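Local atomic coordinates of polysaccharide biosynthesis protein CapD (PDB entry 6BWC), a protein that belongs to the short-chain dehydrogenase family, binds NADP and UDP-N-acetylglucosamine, and probably acts on the UDP-sugar in CMP-pseudaminic acid biosynthesis. Residues F183-Q186 against I187-N190; V195-L198 against S199-R202; E241-I244 against E245-K249; F203-L207 against N208-M212. The protein carries 2 engineered substitutions. One frame throughout, in Å; residues are numbered along the deposited sequence.

Interaction 1. Residues F183-Q186 against I187-N190; sequences FENQ and IKEN. With UD1 (uridine-diphosphate-N-acetylglucosamine), chain O.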
loop_
_atom_site.group_PDB
_atom_site.type_symbol
_atom_site.label_atom_id
_atom_site.label_comp_id
_atom_site.label_asym_id
_atom_site.label_seq_id
_atom_site.Cartn_x
_atom_site.Cartn_y
_atom_site.Cartn_z
ATOM N N PHE C 183 10.697 24.272 -33.039
ATOM C CA PHE C 183 10.684 25.110 -34.260
ATOM C C PHE C 183 12.004 25.038 -35.045
ATOM O O PHE C 183 11.959 24.798 -36.248
ATOM C CB PHE C 183 10.323 26.590 -33.931
ATOM C CG PHE C 183 8.829 26.870 -33.729
ATOM C CD1 PHE C 183 7.864 25.869 -33.773
ATOM C CD2 PHE C 183 8.404 28.171 -33.462
ATOM C CE1 PHE C 183 6.534 26.148 -33.563
ATOM C CE2 PHE C 183 7.059 28.457 -33.249
ATOM C CZ PHE C 183 6.121 27.439 -33.299
ATOM N N GLU C 184 13.160 25.207 -34.385
ATOM C CA GLU C 184 14.460 24.958 -35.038
ATOM C C GLU C 184 14.473 23.646 -35.799
ATOM O O GLU C 184 14.889 23.604 -36.945
ATOM C CB GLU C 184 15.601 24.915 -34.015
ATOM C CG GLU C 184 16.975 24.594 -34.624
ATOM C CD GLU C 184 18.151 24.905 -33.702
ATOM O OE1 GLU C 184 18.049 24.611 -32.476
ATOM O OE2 GLU C 184 19.185 25.421 -34.208
ATOM N N ASN C 185 14.008 22.587 -35.135
ATOM C CA ASN C 185 14.113 21.202 -35.615
ATOM C C ASN C 185 13.074 20.864 -36.652
ATOM O O ASN C 185 13.350 20.142 -37.621
ATOM C CB ASN C 185 13.971 20.207 -34.453
ATOM C CG ASN C 185 14.973 19.088 -34.527
ATOM O OD1 ASN C 185 16.186 19.327 -34.632
ATOM N ND2 ASN C 185 14.489 17.859 -34.469
ATOM N N GLN C 186 11.866 21.353 -36.414
ATOM C CA GLN C 186 10.818 21.327 -37.417
ATOM C C GLN C 186 11.312 21.997 -38.702
ATOM O O GLN C 186 11.092 21.474 -39.778
ATOM C CB GLN C 186 9.546 22.035 -36.900
ATOM C CG GLN C 186 8.775 21.274 -35.822
ATOM C CD GLN C 186 7.413 21.883 -35.492
ATOM O OE1 GLN C 186 7.221 23.097 -35.567
ATOM N NE2 GLN C 186 6.460 21.031 -35.109
ATOM N N ILE C 187 11.984 23.142 -38.582
ATOM C CA ILE C 187 12.441 23.888 -39.761
ATOM C C ILE C 187 13.487 23.080 -40.507
ATOM O O ILE C 187 13.389 22.944 -41.720
ATOM C CB ILE C 187 13.008 25.292 -39.417
ATOM C CG1 ILE C 187 11.888 26.239 -38.913
ATOM C CG2 ILE C 187 13.686 25.907 -40.647
ATOM C CD1 ILE C 187 12.340 27.372 -38.002
ATOM N N LYS C 188 14.481 22.581 -39.770
ATOM C CA LYS C 188 15.502 21.662 -40.289
ATOM C C LYS C 188 14.928 20.488 -41.069
ATOM O O LYS C 188 15.306 20.253 -42.212
ATOM C CB LYS C 188 16.299 21.037 -39.137
ATOM C CG LYS C 188 17.461 21.848 -38.607
ATOM C CD LYS C 188 18.451 20.945 -37.872
ATOM C CE LYS C 188 19.712 21.707 -37.543
ATOM N NZ LYS C 188 20.884 20.892 -37.153
ATOM N N GLU C 189 14.016 19.757 -40.425
ATOM C CA GLU C 189 13.700 18.371 -40.803
ATOM C C GLU C 189 12.438 18.193 -41.675
ATOM O O GLU C 189 12.370 17.263 -42.481
ATOM C CB GLU C 189 13.599 17.506 -39.535
ATOM C CG GLU C 189 14.270 16.141 -39.673
ATOM C CD GLU C 189 15.798 16.194 -39.777
ATOM O OE1 GLU C 189 16.403 15.149 -40.115
ATOM O OE2 GLU C 189 16.404 17.265 -39.523
ATOM N N ASN C 190 11.441 19.053 -41.494
ATOM C CA ASN C 190 10.250 19.057 -42.340
ATOM C C ASN C 190 9.988 20.392 -43.063
ATOM O O ASN C 190 9.063 20.471 -43.861
ATOM C CB ASN C 190 9.027 18.626 -41.508
ATOM C CG ASN C 190 9.259 17.310 -40.753
ATOM O OD1 ASN C 190 9.317 16.245 -41.351
ATOM N ND2 ASN C 190 9.396 17.390 -39.436
HETATM C "C1'" UD1 O . 6.188 26.073 -20.431
HETATM C "C2'" UD1 O . 6.410 24.945 -19.437
HETATM C "C3'" UD1 O . 5.346 24.943 -18.341
HETATM C "C4'" UD1 O . 5.159 26.325 -17.722
HETATM C "C5'" UD1 O . 5.178 27.458 -18.767
HETATM C "C6'" UD1 O . 5.346 28.812 -18.065
HETATM C "C7'" UD1 O . 7.474 23.148 -20.741
HETATM C "C8'" UD1 O . 7.216 21.935 -21.612
HETATM N "N2'" UD1 O . 6.410 23.662 -20.115
HETATM O "O1'" UD1 O . 4.896 25.960 -21.006
HETATM O "O3'" UD1 O . 5.718 23.975 -17.340
HETATM O "O4'" UD1 O . 3.944 26.388 -16.999
HETATM O "O5'" UD1 O . 6.227 27.291 -19.744
HETATM O "O6'" UD1 O . 4.570 29.835 -18.697
HETATM O "O7'" UD1 O . 8.601 23.638 -20.684
HETATM N N1 UD1 O . 3.511 26.177 -29.409
HETATM C C2 UD1 O . 3.374 26.127 -30.829
HETATM N N3 UD1 O . 3.579 24.968 -31.476
HETATM C C4 UD1 O . 3.913 23.839 -30.818
HETATM C C5 UD1 O . 4.071 23.849 -29.455
HETATM C C6 UD1 O . 3.881 25.037 -28.765
HETATM O O2 UD1 O . 3.049 27.129 -31.490
HETATM O O4 UD1 O . 4.110 22.773 -31.422
HETATM C C1B UD1 O . 3.270 27.427 -28.656
HETATM C C2B UD1 O . 2.383 27.288 -27.417
HETATM O "O2'" UD1 O . 1.001 27.421 -27.724
HETATM C C3B UD1 O . 2.899 28.356 -26.473
HETATM C C4B UD1 O . 4.361 28.444 -26.856
HETATM O O4B UD1 O . 4.505 27.877 -28.158
HETATM O O3B UD1 O . 2.321 29.653 -26.653
HETATM C C5B UD1 O . 5.283 27.716 -25.891
HETATM O O5B UD1 O . 5.056 26.300 -25.815
HETATM P PA UD1 O . 6.086 25.503 -24.876
HETATM O O1A UD1 O . 6.014 24.007 -25.065
HETATM O O2A UD1 O . 7.480 26.136 -24.921
HETATM O O3A UD1 O . 5.747 25.944 -23.360
HETATM P PB UD1 O . 4.415 26.340 -22.529
HETATM O O1B UD1 O . 3.307 25.354 -22.834
HETATM O O2B UD1 O . 4.051 27.820 -22.572
#

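Interaction 2. Residues V195-L198 against S199-R202; sequences VTDL and SMSR. With UD1 (uridine-diphosphate-N-acetylglucosamine), chain O.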
loop_
_atom_site.group_PDB
_atom_site.type_symbol
_atom_site.label_atom_id
_atom_site.label_comp_id
_atom_site.label_asym_id
_atom_site.label_seq_id
_atom_site.Cartn_x
_atom_site.Cartn_y
_atom_site.Cartn_z
ATOM N N VAL C 195 2.099 25.903 -35.581
ATOM C CA VAL C 195 1.743 27.093 -34.828
ATOM C C VAL C 195 0.396 26.851 -34.149
ATOM O O VAL C 195 -0.582 26.515 -34.802
ATOM C CB VAL C 195 1.776 28.302 -35.783
ATOM C CG1 VAL C 195 0.626 29.272 -35.554
ATOM C CG2 VAL C 195 3.142 28.987 -35.685
ATOM N N THR C 196 0.360 26.985 -32.831
ATOM C CA THR C 196 -0.881 26.839 -32.069
ATOM C C THR C 196 -1.772 28.052 -32.376
ATOM O O THR C 196 -2.813 27.919 -33.015
ATOM C CB THR C 196 -0.623 26.713 -30.536
ATOM O OG1 THR C 196 0.249 27.775 -30.084
ATOM C CG2 THR C 196 -0.007 25.320 -30.168
ATOM N N ASP C 197 -1.338 29.239 -31.969
ATOM C CA ASP C 197 -2.163 30.432 -32.079
ATOM C C ASP C 197 -1.240 31.630 -31.860
ATOM O O ASP C 197 -0.789 31.869 -30.743
ATOM C CB ASP C 197 -3.267 30.340 -31.025
ATOM C CG ASP C 197 -4.162 31.548 -30.984
ATOM O OD1 ASP C 197 -3.707 32.675 -31.280
ATOM O OD2 ASP C 197 -5.341 31.356 -30.605
ATOM N N LEU C 198 -0.957 32.374 -32.926
ATOM C CA LEU C 198 0.125 33.373 -32.911
ATOM C C LEU C 198 -0.111 34.509 -31.928
ATOM O O LEU C 198 0.830 35.086 -31.381
ATOM C CB LEU C 198 0.365 33.933 -34.319
ATOM C CG LEU C 198 0.867 32.889 -35.319
ATOM C CD1 LEU C 198 0.782 33.374 -36.762
ATOM C CD2 LEU C 198 2.282 32.452 -34.957
ATOM N N SER C 199 -1.380 34.790 -31.677
ATOM C CA SER C 199 -1.797 35.796 -30.695
ATOM C C SER C 199 -1.399 35.549 -29.237
ATOM O O SER C 199 -1.552 36.445 -28.411
ATOM C CB SER C 199 -3.322 35.967 -30.754
ATOM O OG SER C 199 -3.888 35.782 -29.477
ATOM N N MET C 200 -0.968 34.334 -28.901
ATOM C CA MET C 200 -0.566 34.003 -27.530
ATOM C C MET C 200 0.701 34.782 -27.137
ATOM O O MET C 200 1.604 35.002 -27.962
ATOM C CB MET C 200 -0.299 32.493 -27.383
ATOM C CG MET C 200 -1.505 31.583 -27.546
ATOM S SD MET C 200 -0.957 29.936 -28.034
ATOM C CE MET C 200 -1.713 28.988 -26.727
ATOM N N SER C 201 0.749 35.194 -25.881
ATOM C CA SER C 201 1.864 35.936 -25.335
ATOM C C SER C 201 2.353 35.115 -24.152
ATOM O O SER C 201 1.586 34.307 -23.632
ATOM C CB SER C 201 1.396 37.341 -24.917
ATOM O OG SER C 201 0.421 37.307 -23.869
ATOM N N ARG C 202 3.606 35.297 -23.731
ATOM C CA ARG C 202 4.185 34.494 -22.646
ATOM C C ARG C 202 5.289 35.242 -21.904
ATOM O O ARG C 202 6.135 35.878 -22.547
ATOM C CB ARG C 202 4.795 33.201 -23.222
ATOM C CG ARG C 202 3.835 32.093 -23.688
ATOM C CD ARG C 202 3.300 31.271 -22.524
ATOM N NE ARG C 202 2.462 30.151 -22.973
ATOM C CZ ARG C 202 1.153 30.211 -23.231
ATOM N NH1 ARG C 202 0.470 31.343 -23.102
ATOM N NH2 ARG C 202 0.516 29.122 -23.635
HETATM C "C1'" UD1 O . 6.188 26.073 -20.431
HETATM C "C2'" UD1 O . 6.410 24.945 -19.437
HETATM C "C3'" UD1 O . 5.346 24.943 -18.341
HETATM C "C4'" UD1 O . 5.159 26.325 -17.722
HETATM C "C5'" UD1 O . 5.178 27.458 -18.767
HETATM C "C6'" UD1 O . 5.346 28.812 -18.065
HETATM C "C7'" UD1 O . 7.474 23.148 -20.741
HETATM C "C8'" UD1 O . 7.216 21.935 -21.612
HETATM N "N2'" UD1 O . 6.410 23.662 -20.115
HETATM O "O1'" UD1 O . 4.896 25.960 -21.006
HETATM O "O3'" UD1 O . 5.718 23.975 -17.340
HETATM O "O4'" UD1 O . 3.944 26.388 -16.999
HETATM O "O5'" UD1 O . 6.227 27.291 -19.744
HETATM O "O6'" UD1 O . 4.570 29.835 -18.697
HETATM O "O7'" UD1 O . 8.601 23.638 -20.684
HETATM N N1 UD1 O . 3.511 26.177 -29.409
HETATM C C2 UD1 O . 3.374 26.127 -30.829
HETATM N N3 UD1 O . 3.579 24.968 -31.476
HETATM C C4 UD1 O . 3.913 23.839 -30.818
HETATM C C5 UD1 O . 4.071 23.849 -29.455
HETATM C C6 UD1 O . 3.881 25.037 -28.765
HETATM O O2 UD1 O . 3.049 27.129 -31.490
HETATM O O4 UD1 O . 4.110 22.773 -31.422
HETATM C C1B UD1 O . 3.270 27.427 -28.656
HETATM C C2B UD1 O . 2.383 27.288 -27.417
HETATM O "O2'" UD1 O . 1.001 27.421 -27.724
HETATM C C3B UD1 O . 2.899 28.356 -26.473
HETATM C C4B UD1 O . 4.361 28.444 -26.856
HETATM O O4B UD1 O . 4.505 27.877 -28.158
HETATM O O3B UD1 O . 2.321 29.653 -26.653
HETATM C C5B UD1 O . 5.283 27.716 -25.891
HETATM O O5B UD1 O . 5.056 26.300 -25.815
HETATM P PA UD1 O . 6.086 25.503 -24.876
HETATM O O1A UD1 O . 6.014 24.007 -25.065
HETATM O O2A UD1 O . 7.480 26.136 -24.921
HETATM O O3A UD1 O . 5.747 25.944 -23.360
HETATM P PB UD1 O . 4.415 26.340 -22.529
HETATM O O1B UD1 O . 3.307 25.354 -22.834
HETATM O O2B UD1 O . 4.051 27.820 -22.572
#

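Interaction 3. Residues E241-I244 against E245-K249; sequences EVMI and EEVTK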
loop_
_atom_site.group_PDB
_atom_site.type_symbol
_atom_site.label_atom_id
_atom_site.label_comp_id
_atom_site.label_asym_id
_atom_site.label_seq_id
_atom_site.Cartn_x
_atom_site.Cartn_y
_atom_site.Cartn_z
ATOM N N GLU C 241 8.179 34.082 -36.371
ATOM C CA GLU C 241 8.937 34.851 -37.389
ATOM C C GLU C 241 10.488 34.809 -37.173
ATOM O O GLU C 241 11.234 34.289 -38.040
ATOM C CB GLU C 241 8.414 36.308 -37.465
ATOM C CG GLU C 241 7.015 36.440 -38.081
ATOM C CD GLU C 241 6.503 37.872 -38.176
ATOM O OE1 GLU C 241 7.256 38.821 -37.873
ATOM O OE2 GLU C 241 5.336 38.053 -38.568
ATOM N N VAL C 242 10.948 35.313 -36.017
ATOM C CA VAL C 242 12.382 35.326 -35.677
ATOM C C VAL C 242 13.005 33.947 -35.888
ATOM O O VAL C 242 14.080 33.842 -36.477
ATOM C CB VAL C 242 12.648 35.820 -34.224
ATOM C CG1 VAL C 242 14.065 35.498 -33.765
ATOM C CG2 VAL C 242 12.429 37.324 -34.115
ATOM N N MET C 243 12.321 32.900 -35.425
ATOM C CA MET C 243 12.870 31.540 -35.445
ATOM C C MET C 243 13.137 31.046 -36.873
ATOM O O MET C 243 14.185 30.452 -37.130
ATOM C CB MET C 243 11.944 30.573 -34.687
ATOM C CG MET C 243 12.660 29.434 -33.985
ATOM S SD MET C 243 13.563 29.957 -32.512
ATOM C CE MET C 243 15.231 29.715 -33.073
ATOM N N ILE C 244 12.201 31.319 -37.789
ATOM C CA ILE C 244 12.320 30.911 -39.196
ATOM C C ILE C 244 13.431 31.676 -39.888
ATOM O O ILE C 244 14.224 31.094 -40.618
ATOM C CB ILE C 244 11.009 31.138 -39.954
ATOM C CG1 ILE C 244 9.956 30.154 -39.451
ATOM C CG2 ILE C 244 11.191 30.966 -41.463
ATOM C CD1 ILE C 244 8.537 30.556 -39.805
ATOM N N GLU C 245 13.472 32.983 -39.672
ATOM C CA GLU C 245 14.573 33.793 -40.193
ATOM C C GLU C 245 15.930 33.197 -39.844
ATOM O O GLU C 245 16.681 32.821 -40.744
ATOM C CB GLU C 245 14.476 35.238 -39.678
ATOM C CG GLU C 245 13.454 36.072 -40.442
ATOM C CD GLU C 245 12.570 36.950 -39.559
ATOM O OE1 GLU C 245 13.078 37.587 -38.609
ATOM O OE2 GLU C 245 11.347 37.019 -39.840
ATOM N N GLU C 246 16.200 33.070 -38.544
ATOM C CA GLU C 246 17.541 32.727 -38.040
ATOM C C GLU C 246 17.958 31.270 -38.194
ATOM O O GLU C 246 19.153 30.975 -38.233
ATOM C CB GLU C 246 17.718 33.129 -36.565
ATOM C CG GLU C 246 18.730 34.241 -36.342
ATOM C CD GLU C 246 18.132 35.611 -36.500
ATOM O OE1 GLU C 246 17.251 35.970 -35.679
ATOM O OE2 GLU C 246 18.547 36.329 -37.431
ATOM N N VAL C 247 16.999 30.359 -38.241
ATOM C CA VAL C 247 17.325 28.944 -38.421
ATOM C C VAL C 247 17.635 28.709 -39.882
ATOM O O VAL C 247 18.449 27.857 -40.218
ATOM C CB VAL C 247 16.186 28.033 -37.939
ATOM C CG1 VAL C 247 16.418 26.587 -38.349
ATOM C CG2 VAL C 247 16.046 28.129 -36.426
ATOM N N THR C 248 16.966 29.466 -40.742
ATOM C CA THR C 248 17.262 29.485 -42.160
ATOM C C THR C 248 18.624 30.129 -42.414
ATOM O O THR C 248 19.414 29.610 -43.210
ATOM C CB THR C 248 16.149 30.229 -42.931
ATOM O OG1 THR C 248 14.910 29.528 -42.742
ATOM C CG2 THR C 248 16.452 30.342 -44.444
ATOM N N LYS C 249 18.908 31.248 -41.756
ATOM C CA LYS C 249 20.176 31.924 -42.000
ATOM C C LYS C 249 21.325 30.939 -41.744
ATOM O O LYS C 249 22.149 30.734 -42.626
ATOM C CB LYS C 249 20.327 33.221 -41.192
ATOM C CG LYS C 249 21.258 34.218 -41.877
ATOM C CD LYS C 249 21.937 35.196 -40.914
ATOM C CE LYS C 249 23.044 36.004 -41.596
ATOM N NZ LYS C 249 24.175 35.190 -42.147
#

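Interaction 4. Residues F203-L207 against N208-M212; sequences FMMTL and NQATM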
loop_
_atom_site.group_PDB
_atom_site.type_symbol
_atom_site.label_atom_id
_atom_site.label_comp_id
_atom_site.label_asym_id
_atom_site.label_seq_id
_atom_site.Cartn_x
_atom_site.Cartn_y
_atom_site.Cartn_z
ATOM N N PHE C 203 5.308 35.153 -20.571
ATOM C CA PHE C 203 6.496 35.563 -19.787
ATOM C C PHE C 203 7.609 34.550 -20.020
ATOM O O PHE C 203 7.372 33.360 -19.862
ATOM C CB PHE C 203 6.198 35.601 -18.290
ATOM C CG PHE C 203 5.465 36.826 -17.835
ATOM C CD1 PHE C 203 4.113 36.780 -17.520
ATOM C CD2 PHE C 203 6.138 38.033 -17.691
ATOM C CE1 PHE C 203 3.446 37.917 -17.086
ATOM C CE2 PHE C 203 5.475 39.171 -17.256
ATOM C CZ PHE C 203 4.134 39.110 -16.949
ATOM N N MET C 204 8.804 35.003 -20.382
ATOM C CA MET C 204 9.935 34.107 -20.663
ATOM C C MET C 204 11.240 34.558 -19.967
ATOM O O MET C 204 11.575 35.752 -19.970
ATOM C CB MET C 204 10.158 33.952 -22.186
ATOM C CG MET C 204 8.895 33.573 -22.973
ATOM S SD MET C 204 8.997 32.841 -24.632
ATOM C CE MET C 204 10.122 31.493 -24.417
ATOM N N MET C 205 11.961 33.590 -19.378
ATOM C CA MET C 205 13.204 33.828 -18.635
ATOM C C MET C 205 14.346 32.983 -19.215
ATOM O O MET C 205 14.109 32.011 -19.921
ATOM C CB MET C 205 13.002 33.566 -17.125
ATOM C CG MET C 205 12.822 32.115 -16.717
ATOM S SD MET C 205 12.048 31.835 -15.093
ATOM C CE MET C 205 13.195 32.748 -14.054
ATOM N N THR C 206 15.585 33.393 -18.950
ATOM C CA THR C 206 16.787 32.618 -19.320
ATOM C C THR C 206 17.043 31.420 -18.345
ATOM O O THR C 206 16.471 31.313 -17.248
ATOM C CB THR C 206 18.064 33.523 -19.425
ATOM O OG1 THR C 206 18.469 33.998 -18.135
ATOM C CG2 THR C 206 17.843 34.728 -20.381
ATOM N N LEU C 207 17.901 30.508 -18.756
ATOM C CA LEU C 207 18.258 29.397 -17.894
ATOM C C LEU C 207 18.925 29.912 -16.639
ATOM O O LEU C 207 18.643 29.400 -15.569
ATOM C CB LEU C 207 19.186 28.455 -18.644
ATOM C CG LEU C 207 19.678 27.175 -17.992
ATOM C CD1 LEU C 207 18.545 26.412 -17.333
ATOM C CD2 LEU C 207 20.342 26.310 -19.057
ATOM N N ASN C 208 19.772 30.945 -16.783
ATOM C CA ASN C 208 20.512 31.566 -15.650
ATOM C C ASN C 208 19.633 32.415 -14.767
ATOM O O ASN C 208 19.848 32.497 -13.572
ATOM C CB ASN C 208 21.664 32.476 -16.120
ATOM C CG ASN C 208 22.718 31.729 -16.904
ATOM O OD1 ASN C 208 22.666 31.691 -18.130
ATOM N ND2 ASN C 208 23.656 31.110 -16.210
ATOM N N GLN C 209 18.693 33.116 -15.371
ATOM C CA GLN C 209 17.637 33.769 -14.608
ATOM C C GLN C 209 16.884 32.745 -13.710
ATOM O O GLN C 209 16.673 32.983 -12.519
ATOM C CB GLN C 209 16.693 34.513 -15.578
ATOM C CG GLN C 209 17.285 35.833 -16.092
ATOM C CD GLN C 209 16.340 36.656 -16.966
ATOM O OE1 GLN C 209 15.745 36.170 -17.928
ATOM N NE2 GLN C 209 16.205 37.918 -16.627
ATOM N N ALA C 210 16.533 31.598 -14.296
ATOM C CA ALA C 210 15.855 30.501 -13.591
ATOM C C ALA C 210 16.743 29.893 -12.535
ATOM O O ALA C 210 16.339 29.743 -11.398
ATOM C CB ALA C 210 15.389 29.424 -14.573
ATOM N N THR C 211 17.954 29.547 -12.921
ATOM C CA THR C 211 18.942 29.014 -11.979
ATOM C C THR C 211 19.216 29.951 -10.758
ATOM O O THR C 211 19.169 29.490 -9.600
ATOM C CB THR C 211 20.268 28.680 -12.706
ATOM O OG1 THR C 211 19.993 28.183 -14.019
ATOM C CG2 THR C 211 21.053 27.633 -11.950
ATOM N N MET C 212 19.467 31.240 -11.017
ATOM C CA MET C 212 19.803 32.204 -9.963
ATOM C C MET C 212 18.631 32.513 -9.070
ATOM O O MET C 212 18.801 32.696 -7.866
ATOM C CB MET C 212 20.365 33.513 -10.533
ATOM C CG MET C 212 21.758 33.405 -11.130
ATOM S SD MET C 212 22.916 32.398 -10.163
ATOM C CE MET C 212 22.826 33.255 -8.571
#

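Interaction 1. Residues F183-Q186 against I187-N190
With CG1 set opposite its own carbonyl carbon (chi1 -68°) and the chain running straight on to CD1, Ile187 lays its longer branch back along the helix, beside the carbonyl of Phe183. A similar first torsion in Phe183 (chi1 -80°) sends the ring away from Ile187 and toward the uracil of UD1. The two residues are joined through the backbone, Ile187 N donating to Phe183 O at 2.9 Å, and one residue on, Lys188 N bonds Glu184 O at 3.0 Å. Two more bonds of this i to i+4 kind follow, from Glu189 to Asn185 and from Asn190 to Gln186.

The aromatic ring suits its place because it is flat and apolar at the margin of a nucleotide base: Phe183 CZ comes to 3.6 Å from UD1 O2, and Phe183 CE1 to 3.8 Å from UD1 N3, in an oblique approach. Lys188 is extended, its CG passing Glu184 O at 3.5 Å, while its NZ stays 5.7 Å from Glu184 OE2. That carboxylate instead accepts from Tyr251 OH and Thr338 N, and Lys188 makes a cation-pi contact with Tyr251. Gln186 bridges outward with both ends of its amide, OE1 taking the N-H of Thr194 and NE2 reaching Glu50 of the second subunit. The result is a helix whose buried side holds Phe183 and Ile187 together with Glu184 and Gln186, their polar ends satisfied by the partners named, and whose Phe183 lines the uracil end of the UDP-sugar pocket.

Interaction 2. Residues V195-L198 against S199-R202
The uracil oxygen O2 of UD1 is held at Thr196, the residue that also lies against the sulfur of Met200. Thr196 N donates to UD1 O2 at 3.0 Å, nearly straight at 165°. With the hydroxyl set between the backbone N and the carbonyl carbon (chi1 50°), OG1 faces the ligand too, within reach of both UD1 O2 and the ribose hydroxyl UD1 O2'. A small branched side chain suits the spot, since CG2 packs against the nucleoside. Met200 SD closes in on Thr196 OG1 and on O2' of the ribose, and Asp197 CB touches the same sulfur at 3.8 Å.

Met200 is delivered by a type I beta turn, in which Met200 N bonds Asp197 O at 3.1 Å (168°). Asp197 OD1 adds a weak bond at 3.2 Å to Ser199 N. Farther along, Arg202 meets the ligand: its NE donates in the guanidinium plane to the phosphate oxygen UD1 O2B at 2.8 Å, while the ribose hydroxyl UD1 O3B lies over one face, offset toward the rim. Ser201 O and Lys270 O hold NH1, steadying the guanidinium. Around this turn, Val195 pairs by backbone with strand 259-262, Arg202 pairs with Ile234 of strand 233-235, and Leu198 rests on Asn237 and Ser240 of helix 236-251.

Interaction 3. Residues E241-I244 against E245-K249
Ile244 O takes two donors from one residue, Thr248 OG1 at 2.7 Å and Thr248 N at 3.2 Å. Thr248 keeps its hydroxyl opposite its carbonyl carbon (chi1 -62°), which turns OG1 back up the helix and lets a buried threonine satisfy its polar group on the backbone. One position earlier the contact is apolar: Met243 CE meets Val247 CG2 at 3.8 Å, a flexible thioether filling in against a methyl of a beta-branched valine.

Glutamates line another side of the same turns. Glu246 crosses Val242 at a slant, its OE1 3.7 Å from Val242 CG1. In Glu245 the bend at chi2 brings the carboxylate back over the preceding turn, Glu245 CD lying 3.3 Å from Glu241 O and Glu245 OE2 4.9 Å from Glu241 OE1. Such closeness of like charges is probably eased by the second shell, where Arg328 and Lys324 form salt bridges with Glu245 OE1 and Arg328 also pairs with Glu246 OE1. Backbone bonds, including Glu245 N to Glu241 O, keep the spacing.

Helix 236-251 thus lies between two others: Val242 and the glutamates face helix 324-333, whereas Met243, Ile244 and Val247 pack on helix 179-190.

Interaction 4. Residues F203-L207 against N208-M212
A capping box starts helix 207-220, with Thr206 as N-cap and Gln209 three residues on. Gln209 N donates to Thr206 OG1 at 2.9 Å, while Thr206 N returns a bond to Gln209 OE1 at 3.0 Å, meeting a lone pair in the plane of the amide carbonyl. The threonine hydroxyl (chi1 69°) turns toward the first helical turn, and the glutamine is long enough to reach back from it. The box gives a partner to a helix-start amide that lacks a preceding turn.

Thr206 sits where strand 201-205 gives way to the helix, and Thr206 O accepts Ala210 N at 3.0 Å as the first regular helical bond. The strand's last residue, Met205, curls its methyl over the helix, Met205 CE lying 4.0 Å from Ala210 CB and 3.5 Å from Ala210 CA, a closeness that alanine's single methyl permits. The side chain of Met205 is about 6 Å from the bound NADP, in the Rossmann-type fold of the family. Leu207 O accepts Thr211 N at 2.7 Å, and Thr211 OG1 sits against the same oxygen. Leu207 and Thr211 pack on helix 18-29, where Thr211 OG1 has a weak hydrogen bond with Ser22 OG.

Interactions 1 and 3 lie on two helices that pack directly together, Phe183 and Ile187 against Met243 and Val247; interaction 3 is the more buried, whereas interaction 1 turns half its residues to solvent. Interactions 1 and 2 share the UDP-sugar, but with different chemistry: the helix offers an aromatic ring, the turn offers backbone and side-chain donors. Phe183 CZ and Val195 CG2 bring the two together at 4.1 Å. Interactions 2 and 4 both use strand 201-205, one leading in at the bound UDP-sugar and the other leaving into a capped helix nearest the chain's centre. Charge is prominent in 3, where glutamates pair with helix 324-333, while 4 relies on an uncharged capping box.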